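PDB 2XI9: ancillary protein 1, which presents an internal thioester at the pilus of Streptococcus pyogenes for efficient host cell interaction, and probably binds collagen. Local coordinates for residues 123-135 / 167-179. Sequence-based numbering, arbitrary orientation.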
ATOM      1  N   TYR A 123      -9.916   1.791   7.489  1.00 15.98           N
ATOM      2  CA  TYR A 123      -9.328   2.931   8.185  1.00 15.52           C
ATOM      3  C   TYR A 123      -9.362   2.733   9.693  1.00 16.29           C
ATOM      4  O   TYR A 123      -9.895   3.553  10.398  1.00 17.57           O
ATOM      5  CB  TYR A 123     -10.051   4.225   7.789  1.00 16.85           C
ATOM      6  CG  TYR A 123     -10.200   4.329   6.301  1.00 16.78           C
ATOM      7  CD1 TYR A 123      -9.086   4.459   5.482  1.00 17.16           C
ATOM      8  CD2 TYR A 123     -11.443   4.221   5.699  1.00 19.34           C
ATOM      9  CE1 TYR A 123      -9.205   4.492   4.110  1.00 15.83           C
ATOM     10  CE2 TYR A 123     -11.570   4.261   4.315  1.00 18.99           C
ATOM     11  CZ  TYR A 123     -10.453   4.408   3.540  1.00 18.71           C
ATOM     12  OH  TYR A 123     -10.593   4.442   2.181  1.00 22.01           O
ATOM     13  N   SER A 124      -8.852   1.599  10.161  1.00 15.74           N
ATOM     14  CA  SER A 124      -8.964   1.225  11.560  1.00 17.41           C
ATOM     15  C   SER A 124      -7.643   0.749  12.175  1.00 16.15           C
ATOM     16  O   SER A 124      -7.633   0.392  13.346  1.00 17.95           O
ATOM     17  CB  SER A 124     -10.043   0.131  11.723  1.00 18.79           C
ATOM     18  OG  SER A 124      -9.634  -1.045  11.032  1.00 17.53           O
ATOM     19  N   VAL A 125      -6.569   0.740  11.391  1.00 14.49           N
ATOM     20  CA  VAL A 125      -5.249   0.279  11.817  1.00 14.19           C
ATOM     21  C   VAL A 125      -4.342   1.485  12.065  1.00 13.25           C
ATOM     22  O   VAL A 125      -4.411   2.477  11.336  1.00 13.21           O
ATOM     23  CB  VAL A 125      -4.609  -0.622  10.736  1.00 12.64           C
ATOM     24  CG1 VAL A 125      -3.135  -0.935  11.069  1.00 14.09           C
ATOM     25  CG2 VAL A 125      -5.401  -1.874  10.562  1.00 16.95           C
ATOM     26  N   GLU A 126      -3.475   1.385  13.064  1.00 14.24           N
ATOM     27  CA  GLU A 126      -2.501   2.444  13.365  1.00 15.05           C
ATOM     28  C   GLU A 126      -1.141   2.230  12.711  1.00 13.65           C
ATOM     29  O   GLU A 126      -0.622   1.119  12.669  1.00 12.68           O
ATOM     30  CB  GLU A 126      -2.324   2.604  14.875  1.00 17.79           C
ATOM     31  CG  GLU A 126      -1.308   3.679  15.226  1.00 18.96           C
ATOM     32  CD  GLU A 126      -1.271   3.998  16.692  1.00 21.67           C
ATOM     33  OE1 GLU A 126      -1.685   3.149  17.509  1.00 22.76           O
ATOM     34  OE2 GLU A 126      -0.820   5.108  17.022  1.00 23.28           O
ATOM     35  N   ALA A 127      -0.562   3.300  12.174  1.00 12.77           N
ATOM     36  CA  ALA A 127       0.839   3.291  11.780  1.00 10.94           C
ATOM     37  C   ALA A 127       1.483   4.498  12.469  1.00 11.03           C
ATOM     38  O   ALA A 127       0.794   5.422  12.881  1.00 12.50           O
ATOM     39  CB  ALA A 127       1.009   3.359  10.268  1.00 11.04           C
ATOM     40  N   TYR A 128       2.793   4.457  12.630  1.00 10.27           N
ATOM     41  CA  TYR A 128       3.502   5.485  13.387  1.00 11.58           C
ATOM     42  C   TYR A 128       4.926   5.643  12.931  1.00 10.86           C
ATOM     43  O   TYR A 128       5.485   4.749  12.272  1.00 10.79           O
ATOM     44  CB  TYR A 128       3.434   5.242  14.900  1.00 12.77           C
ATOM     45  CG  TYR A 128       4.069   3.920  15.346  1.00 12.69           C
ATOM     46  CD1 TYR A 128       5.390   3.879  15.790  1.00 13.53           C
ATOM     47  CD2 TYR A 128       3.336   2.724  15.348  1.00 15.78           C
ATOM     48  CE1 TYR A 128       5.984   2.679  16.183  1.00 14.18           C
ATOM     49  CE2 TYR A 128       3.921   1.515  15.747  1.00 14.16           C
ATOM     50  CZ  TYR A 128       5.251   1.509  16.163  1.00 16.82           C
ATOM     51  OH  TYR A 128       5.864   0.342  16.582  1.00 14.01           O
ATOM     52  N   ASN A 129       5.480   6.836  13.200  1.00 12.75           N
ATOM     53  CA  ASN A 129       6.899   7.120  13.018  1.00 13.11           C
ATOM     54  C   ASN A 129       7.512   7.189  14.397  1.00 14.77           C
ATOM     55  O   ASN A 129       7.076   7.962  15.273  1.00 15.80           O
ATOM     56  CB  ASN A 129       7.096   8.442  12.258  1.00 14.31           C
ATOM     57  CG  ASN A 129       8.557   8.774  11.979  1.00 13.80           C
ATOM     58  OD1 ASN A 129       9.439   7.925  12.031  1.00 17.81           O
ATOM     59  ND2 ASN A 129       8.809  10.046  11.685  1.00 20.83           N
ATOM     60  N   ASP A 130       8.502   6.334  14.608  1.00 14.92           N
ATOM     61  CA  ASP A 130       9.029   6.119  15.925  1.00 16.15           C
ATOM     62  C   ASP A 130      10.041   7.198  16.239  1.00 17.51           C
ATOM     63  O   ASP A 130      11.177   7.160  15.758  1.00 18.43           O
ATOM     64  CB  ASP A 130       9.644   4.732  15.994  1.00 15.35           C
ATOM     65  CG  ASP A 130      10.202   4.363  17.361  1.00 21.01           C
ATOM     66  OD1 ASP A 130      10.390   5.236  18.236  1.00 23.16           O
ATOM     67  OD2 ASP A 130      10.488   3.136  17.550  1.00 25.35           O
ATOM     68  N   PHE A 131       9.617   8.158  17.040  1.00 19.13           N
ATOM     69  CA  PHE A 131      10.511   9.224  17.467  1.00 21.33           C
ATOM     70  C   PHE A 131      11.422   8.774  18.614  1.00 22.21           C
ATOM     71  O   PHE A 131      12.398   9.457  18.899  1.00 24.80           O
ATOM     72  CB  PHE A 131       9.716  10.484  17.840  1.00 22.30           C
ATOM     73  CG  PHE A 131      10.518  11.512  18.589  1.00 27.60           C
ATOM     74  CD1 PHE A 131      10.603  11.471  19.978  1.00 29.69           C
ATOM     75  CD2 PHE A 131      11.215  12.511  17.911  1.00 31.52           C
ATOM     76  CE1 PHE A 131      11.360  12.389  20.661  1.00 32.53           C
ATOM     77  CE2 PHE A 131      11.963  13.439  18.614  1.00 31.34           C
ATOM     78  CZ  PHE A 131      12.033  13.371  19.969  1.00 32.48           C
ATOM     79  N   GLU A 132      11.129   7.664  19.295  1.00 21.91           N
ATOM     80  CA  GLU A 132      11.998   7.235  20.412  1.00 23.49           C
ATOM     81  C   GLU A 132      13.298   6.653  19.888  1.00 22.33           C
ATOM     82  O   GLU A 132      14.327   6.743  20.528  1.00 23.82           O
ATOM     83  CB  GLU A 132      11.292   6.205  21.296  1.00 25.34           C
ATOM     84  CG  GLU A 132      11.891   6.077  22.674  1.00 30.23           C
ATOM     85  CD  GLU A 132      11.220   4.978  23.497  1.00 36.00           C
ATOM     86  OE1 GLU A 132      11.329   3.807  23.089  1.00 37.96           O
ATOM     87  OE2 GLU A 132      10.600   5.298  24.543  1.00 38.89           O
ATOM     88  N   GLU A 133      13.221   6.057  18.713  1.00 21.01           N
ATOM     89  CA  GLU A 133      14.321   5.369  18.079  1.00 20.70           C
ATOM     90  C   GLU A 133      15.293   6.435  17.549  1.00 20.57           C
ATOM     91  O   GLU A 133      14.919   7.230  16.743  1.00 20.39           O
ATOM     92  CB  GLU A 133      13.745   4.519  16.936  1.00 19.40           C
ATOM     93  CG  GLU A 133      14.719   3.602  16.275  1.00 22.10           C
ATOM     94  CD  GLU A 133      14.117   2.352  15.582  1.00 24.32           C
ATOM     95  OE1 GLU A 133      12.878   2.145  15.372  1.00 20.98           O
ATOM     96  OE2 GLU A 133      14.971   1.539  15.193  1.00 28.31           O
ATOM     97  N   PHE A 134      16.525   6.451  18.002  1.00 20.76           N
ATOM     98  CA  PHE A 134      17.509   7.352  17.429  1.00 21.30           C
ATOM     99  C   PHE A 134      18.650   6.531  16.874  1.00 20.50           C
ATOM    100  O   PHE A 134      19.279   5.783  17.612  1.00 20.55           O
ATOM    101  CB  PHE A 134      18.036   8.294  18.506  1.00 23.17           C
ATOM    102  CG  PHE A 134      19.090   9.241  18.032  1.00 24.93           C
ATOM    103  CD1 PHE A 134      20.427   8.851  17.976  1.00 24.39           C
ATOM    104  CD2 PHE A 134      18.755  10.558  17.707  1.00 26.07           C
ATOM    105  CE1 PHE A 134      21.415   9.737  17.566  1.00 27.24           C
ATOM    106  CE2 PHE A 134      19.740  11.452  17.291  1.00 27.89           C
ATOM    107  CZ  PHE A 134      21.065  11.045  17.216  1.00 27.89           C
ATOM    108  N   SER A 135      18.935   6.701  15.590  1.00 17.60           N
ATOM    109  CA  SER A 135      20.038   5.984  14.976  1.00 17.94           C
ATOM    110  C   SER A 135      20.445   6.722  13.697  1.00 17.37           C
ATOM    111  O   SER A 135      19.602   7.060  12.895  1.00 15.91           O
ATOM    112  CB  SER A 135      19.630   4.543  14.638  1.00 16.76           C
ATOM    113  OG  SER A 135      20.745   3.825  14.149  1.00 19.61           O
ATOM    114  N   SER A 167       4.522  11.398   6.367  1.00 14.29           N
ATOM    115  CA  SER A 167       4.844  10.156   7.091  1.00 13.90           C
ATOM    116  C   SER A 167       3.766   9.808   8.170  1.00 12.67           C
ATOM    117  O   SER A 167       2.982  10.665   8.574  1.00 13.06           O
ATOM    118  CB  SER A 167       6.227  10.293   7.721  1.00 14.65           C
ATOM    119  OG  SER A 167       6.330  11.480   8.478  1.00 19.55           O
ATOM    120  N   PRO A 168       3.709   8.536   8.606  1.00 11.28           N
ATOM    121  CA  PRO A 168       2.733   8.165   9.628  1.00 11.40           C
ATOM    122  C   PRO A 168       2.970   8.951  10.908  1.00 12.82           C
ATOM    123  O   PRO A 168       4.074   9.389  11.138  1.00 12.99           O
ATOM    124  CB  PRO A 168       2.919   6.631   9.791  1.00 11.30           C
ATOM    125  CG  PRO A 168       3.985   6.258   8.978  1.00 11.24           C
ATOM    126  CD  PRO A 168       4.389   7.366   8.050  1.00 10.28           C
ATOM    127  N   PRO A 169       1.916   9.184  11.703  1.00 15.11           N
ATOM    128  CA  PRO A 169       2.014  10.032  12.858  1.00 16.24           C
ATOM    129  C   PRO A 169       3.211   9.761  13.741  1.00 17.11           C
ATOM    130  O   PRO A 169       3.529   8.598  14.064  1.00 13.60           O
ATOM    131  CB  PRO A 169       0.700   9.773  13.595  1.00 17.76           C
ATOM    132  CG  PRO A 169      -0.246   9.337  12.527  1.00 16.00           C
ATOM    133  CD  PRO A 169       0.539   8.698  11.488  1.00 14.29           C
ATOM    134  N   ASP A 170       3.874  10.852  14.149  1.00 18.26           N
ATOM    135  CA  ASP A 170       4.997  10.719  15.054  1.00 19.03           C
ATOM    136  C   ASP A 170       4.522  10.158  16.398  1.00 19.59           C
ATOM    137  O   ASP A 170       3.487  10.577  16.943  1.00 20.83           O
ATOM    138  CB  ASP A 170       5.667  12.073  15.304  1.00 21.36           C
ATOM    139  CG  ASP A 170       6.394  12.619  14.081  1.00 21.20           C
ATOM    140  OD1 ASP A 170       6.710  11.870  13.152  1.00 22.45           O
ATOM    141  OD2 ASP A 170       6.645  13.833  14.060  1.00 28.74           O
ATOM    142  N   SER A 171       5.311   9.234  16.936  1.00 19.19           N
ATOM    143  CA  SER A 171       5.034   8.623  18.214  1.00 19.98           C
ATOM    144  C   SER A 171       6.230   8.880  19.088  1.00 20.99           C
ATOM    145  O   SER A 171       7.292   8.333  18.855  1.00 19.45           O
ATOM    146  CB  SER A 171       4.830   7.119  18.074  1.00 19.72           C
ATOM    147  OG  SER A 171       4.593   6.553  19.362  1.00 19.20           O
ATOM    148  N   GLU A 172       6.049   9.706  20.094  1.00 24.57           N
ATOM    149  CA  GLU A 172       7.155  10.070  20.985  1.00 27.76           C
ATOM    150  C   GLU A 172       7.676   8.849  21.752  1.00 29.00           C
ATOM    151  O   GLU A 172       8.886   8.709  21.952  1.00 29.73           O
ATOM    152  CB  GLU A 172       6.754  11.169  21.955  1.00 30.44           C
ATOM    153  CG  GLU A 172       7.968  11.660  22.727  1.00 33.62           C
ATOM    154  CD  GLU A 172       7.715  12.852  23.624  1.00 36.04           C
ATOM    155  OE1 GLU A 172       6.571  13.359  23.681  1.00 36.64           O
ATOM    156  OE2 GLU A 172       8.690  13.257  24.282  1.00 38.14           O
ATOM    157  N   ASP A 173       6.771   7.939  22.107  1.00 29.79           N
ATOM    158  CA  ASP A 173       7.152   6.720  22.836  1.00 30.63           C
ATOM    159  C   ASP A 173       7.282   5.452  21.972  1.00 29.02           C
ATOM    160  O   ASP A 173       7.124   4.338  22.464  1.00 29.97           O
ATOM    161  CB  ASP A 173       6.192   6.490  24.000  1.00 32.55           C
ATOM    162  CG  ASP A 173       4.762   6.195  23.577  1.00 31.40           C
ATOM    163  OD1 ASP A 173       4.470   5.871  22.409  1.00 28.53           O
ATOM    164  OD2 ASP A 173       3.914   6.252  24.490  1.00 32.35           O
ATOM    165  N   GLY A 174       7.572   5.622  20.691  1.00 27.29           N
ATOM    166  CA  GLY A 174       7.782   4.502  19.814  1.00 25.54           C
ATOM    167  C   GLY A 174       6.680   3.467  19.709  1.00 25.66           C
ATOM    168  O   GLY A 174       6.953   2.262  19.668  1.00 24.92           O
ATOM    169  N   GLY A 175       5.440   3.929  19.629  1.00 25.37           N
ATOM    170  CA  GLY A 175       4.308   3.052  19.405  1.00 24.62           C
ATOM    171  C   GLY A 175       3.735   2.371  20.630  1.00 25.99           C
ATOM    172  O   GLY A 175       2.791   1.607  20.497  1.00 25.17           O
ATOM    173  N   LYS A 176       4.263   2.659  21.823  1.00 27.23           N
ATOM    174  CA  LYS A 176       3.752   2.014  23.038  1.00 29.18           C
ATOM    175  C   LYS A 176       2.337   2.481  23.373  1.00 29.76           C
ATOM    176  O   LYS A 176       1.539   1.701  23.911  1.00 31.33           O
ATOM    177  CB  LYS A 176       4.690   2.227  24.228  1.00 30.92           C
ATOM    178  CG  LYS A 176       6.040   1.553  24.030  1.00 31.94           C
ATOM    179  CD  LYS A 176       6.935   1.676  25.224  1.00 35.84           C
ATOM    180  CE  LYS A 176       7.446   3.077  25.419  1.00 37.65           C
ATOM    181  NZ  LYS A 176       8.477   3.138  26.492  1.00 41.13           N
ATOM    182  N   THR A 177       2.028   3.739  23.059  1.00 28.71           N
ATOM    183  CA  THR A 177       0.668   4.245  23.172  1.00 29.97           C
ATOM    184  C   THR A 177       0.196   4.761  21.818  1.00 27.90           C
ATOM    185  O   THR A 177       1.017   5.049  20.910  1.00 26.33           O
ATOM    186  CB  THR A 177       0.550   5.337  24.291  1.00 32.84           C
ATOM    187  OG1 THR A 177       1.383   6.456  23.976  1.00 34.81           O
ATOM    188  CG2 THR A 177       0.972   4.780  25.624  1.00 35.70           C
HETATM  189  N   MSE A 178      -1.125   4.811  21.653  1.00 27.93           N
HETATM  190  CA  MSE A 178      -1.736   5.262  20.401  1.00 26.78           C
HETATM  191  C   MSE A 178      -1.503   6.753  20.266  1.00 25.80           C
HETATM  192  O   MSE A 178      -1.613   7.487  21.243  1.00 23.97           O
HETATM  193  CB  MSE A 178      -3.237   4.991  20.409  1.00 29.21           C
HETATM  194  CG  MSE A 178      -3.595   3.546  20.281  1.00 32.39           C
HETATM  195 SE   MSE A 178      -5.467   3.325  20.732  1.00 48.50          SE
HETATM  196  CE  MSE A 178      -5.653   1.585  19.830  1.00 45.20           C
ATOM    197  N   THR A 179      -1.156   7.213  19.070  1.00 22.78           N
ATOM    198  CA  THR A 179      -0.976   8.654  18.898  1.00 23.20           C
ATOM    199  C   THR A 179      -2.348   9.339  18.925  1.00 25.17           C
ATOM    200  O   THR A 179      -3.374   8.703  18.663  1.00 25.13           O
ATOM    201  CB  THR A 179      -0.281   8.986  17.584  1.00 21.12           C
ATOM    202  OG1 THR A 179      -1.188   8.708  16.515  1.00 19.13           O
ATOM    203  CG2 THR A 179       1.044   8.172  17.399  1.00 18.14           C
TER
HETATM  204  O   HOH W   1      -0.610   6.610  14.755  1.00 20.33           O
HETATM  205  O   HOH W   2       1.511   4.692  18.356  1.00 26.34           O
HETATM  206  O   HOH W   3       0.137   2.141  19.508  1.00 30.68           O
HETATM  207  O   HOH W   4       9.638   2.263  22.141  1.00 54.68           O
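N129 and S171 are joined through backbone atoms: S171 N donates to N129 O at 2.7 Å. N129 N in turn donates to P169 O, and F131 N to S171 O. These three bonds pair strand 127-130 with the short strand 170-171 in parallel. The latter is the outermost strand of a mixed sheet, and strand 146-149 borders 127-130 on its other flank. S171 O also takes G174 N, which closes a type I turn; the two donors reach it from opposite faces of the carbonyl plane.

Before strand 127-130, E126 OE2 accepts T179 N at 3.0 Å, on the syn side of the carboxylate. E126 CG is anti to the backbone N (chi1 179°) and the chain runs on extended, which carries the acid to the start of helix 180-183. Waters also link this carboxylate to A127 O, T177 O and G175 O. On the sheet face shared by N129 and D170, the two side chains point the same way, with amide and carboxylate planes 59° apart. N129 ND2 donates to D170 OD1 at 3.1 Å, a bent bond (138°).

The Y128 ring lies against the type I' turn D173-K176. G175 CA sits over one face, 3.7 Å from the ring centroid, a CH-pi contact. Y128 OH is hydrogen-bonded to S155 OG, and S171 OG accepts G175 N. A127 CB packs on P168 CB at 3.8 Å. Beyond the strands, E132 OE2 and K176 NZ form a long salt bridge.

Backbone pairing thus adds segment 167-179, part of the adhesin's thioester domain, as a sheet edge, while the buried E126 acid ties down the following loop.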